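Local coordinates for protein TssK (Serratia sp. FS14, PDB 5Y0E) that probably serves as a structural component of the bacterial type VI secretion system baseplate, assembling as a trimer, at residues Ala126-Val131 / Ser141-Phe146. Sequence-based numbering, arbitrary orientation.
Sequences AYENEV and SAALQF
Tyr-127, Asn-129 and Val-131 pair with Phe-146, Leu-144 and Ala-142 as the hydrogen-bonded positions of an antiparallel beta hairpin, whose strands 124-131 and 142-155 are joined by a ten-residue connection. Six backbone bonds document the register, two for each pair. Those between Asn-129 and Leu-144 are nearly straight: Leu-144 N to Asn-129 O spans 2.7 Å with 163° at the hydrogen. At the non-hydrogen-bonded positions between them, CA-H...O contacts add to the ladder, as from Gln-145 CA to Tyr-127 O (3.3 Å).

The apolar packing gathers on the face of the hydrogen-bonded pairs, around Phe-146. Tyr-127 CG sits between its backbone N and carbonyl carbon (chi1 68°), and the ring leans toward the partner strand, bringing CE1 within 3.5 Å of Phe-146 CB. The two rings are oblique, their planes 32° apart. Farther along, the Phe-146 ring presents its edge to two neighbours: Asn-129 CB lies 3.6 Å from CE2, and Val-131 CG1 lies 3.9 Å from CZ. A second subunit covers part of strand 142-146, with His-19 of that subunit packing on Leu-144 and Gln-22 on Phe-146, so the hairpin contributes to the trimer interface.

Polar side chains mark the other face. The extended Glu-130 chain passes over the Ala-142 carbonyl and reaches Ser-141, whose OG donates a weak hydrogen bond to Glu-130 OE1 at 3.2 Å.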
# COMPACT_ATOMS: atom_id res chain seq x y z
N ALA A 126 -17.62 18.64 -35.34
CA ALA A 126 -19.02 18.25 -35.38
C ALA A 126 -19.27 17.25 -36.50
O ALA A 126 -18.71 17.36 -37.59
CB ALA A 126 -19.91 19.47 -35.58
N TYR A 127 -20.10 16.26 -36.21
CA TYR A 127 -20.48 15.25 -37.19
C TYR A 127 -21.95 14.90 -36.98
O TYR A 127 -22.52 15.14 -35.92
CB TYR A 127 -19.62 14.00 -37.08
CG TYR A 127 -19.81 13.21 -35.81
CD1 TYR A 127 -19.25 13.61 -34.61
CD2 TYR A 127 -20.53 12.03 -35.82
CE1 TYR A 127 -19.40 12.88 -33.48
CE2 TYR A 127 -20.69 11.30 -34.69
CZ TYR A 127 -20.13 11.72 -33.52
OH TYR A 127 -20.30 10.99 -32.38
N GLU A 128 -22.55 14.31 -38.00
CA GLU A 128 -23.98 14.07 -37.99
C GLU A 128 -24.26 12.61 -37.68
O GLU A 128 -23.56 11.72 -38.16
CB GLU A 128 -24.61 14.46 -39.32
CG GLU A 128 -26.07 14.79 -39.21
CD GLU A 128 -26.74 14.90 -40.56
OE1 GLU A 128 -27.68 14.12 -40.82
OE2 GLU A 128 -26.29 15.75 -41.36
N ASN A 129 -25.30 12.37 -36.88
CA ASN A 129 -25.74 11.02 -36.57
C ASN A 129 -27.21 11.07 -36.18
O ASN A 129 -27.72 12.10 -35.74
CB ASN A 129 -24.91 10.40 -35.44
CG ASN A 129 -24.75 8.91 -35.59
OD1 ASN A 129 -25.49 8.27 -36.34
ND2 ASN A 129 -23.78 8.35 -34.90
N GLU A 130 -27.90 9.94 -36.34
CA GLU A 130 -29.31 9.87 -36.02
C GLU A 130 -29.58 8.83 -34.95
O GLU A 130 -29.03 7.73 -34.98
CB GLU A 130 -30.16 9.58 -37.26
CG GLU A 130 -31.61 9.98 -37.01
CD GLU A 130 -32.56 9.74 -38.16
OE1 GLU A 130 -32.62 8.59 -38.65
OE2 GLU A 130 -33.28 10.69 -38.54
N VAL A 131 -30.46 9.18 -34.01
CA VAL A 131 -30.68 8.40 -32.80
C VAL A 131 -32.17 8.26 -32.53
O VAL A 131 -32.93 9.21 -32.68
CB VAL A 131 -30.00 9.05 -31.58
CG1 VAL A 131 -28.52 9.00 -31.73
CG2 VAL A 131 -30.47 10.48 -31.43
N SER A 141 -36.74 8.37 -34.85
CA SER A 141 -35.38 8.84 -34.68
C SER A 141 -35.25 10.29 -35.11
O SER A 141 -36.12 10.84 -35.77
CB SER A 141 -34.42 7.96 -35.46
OG SER A 141 -35.00 7.59 -36.70
N ALA A 142 -34.15 10.90 -34.70
CA ALA A 142 -33.89 12.30 -34.99
C ALA A 142 -32.42 12.48 -35.27
O ALA A 142 -31.58 11.81 -34.67
CB ALA A 142 -34.33 13.19 -33.82
N ALA A 143 -32.10 13.37 -36.20
CA ALA A 143 -30.74 13.58 -36.65
C ALA A 143 -30.12 14.69 -35.83
O ALA A 143 -30.65 15.80 -35.78
CB ALA A 143 -30.72 13.93 -38.13
N LEU A 144 -28.99 14.41 -35.17
CA LEU A 144 -28.31 15.42 -34.37
C LEU A 144 -26.88 15.60 -34.82
O LEU A 144 -26.29 14.73 -35.46
CB LEU A 144 -28.32 15.08 -32.87
CG LEU A 144 -29.64 14.73 -32.15
CD1 LEU A 144 -29.47 14.85 -30.65
CD2 LEU A 144 -30.79 15.58 -32.60
N GLN A 145 -26.32 16.73 -34.47
CA GLN A 145 -24.90 16.99 -34.61
C GLN A 145 -24.20 16.72 -33.27
O GLN A 145 -24.47 17.41 -32.28
CB GLN A 145 -24.64 18.41 -35.09
CG GLN A 145 -24.28 18.43 -36.54
CD GLN A 145 -24.14 19.82 -37.11
OE1 GLN A 145 -24.67 20.78 -36.57
NE2 GLN A 145 -23.40 19.93 -38.20
N PHE A 146 -23.33 15.73 -33.26
CA PHE A 146 -22.52 15.41 -32.10
C PHE A 146 -21.15 16.06 -32.20
O PHE A 146 -20.76 16.58 -33.24
CB PHE A 146 -22.35 13.91 -31.94
CG PHE A 146 -23.60 13.20 -31.58
CD1 PHE A 146 -24.00 13.11 -30.26
CD2 PHE A 146 -24.37 12.58 -32.55
CE1 PHE A 146 -25.17 12.43 -29.92
CE2 PHE A 146 -25.53 11.90 -32.22
CZ PHE A 146 -25.93 11.82 -30.90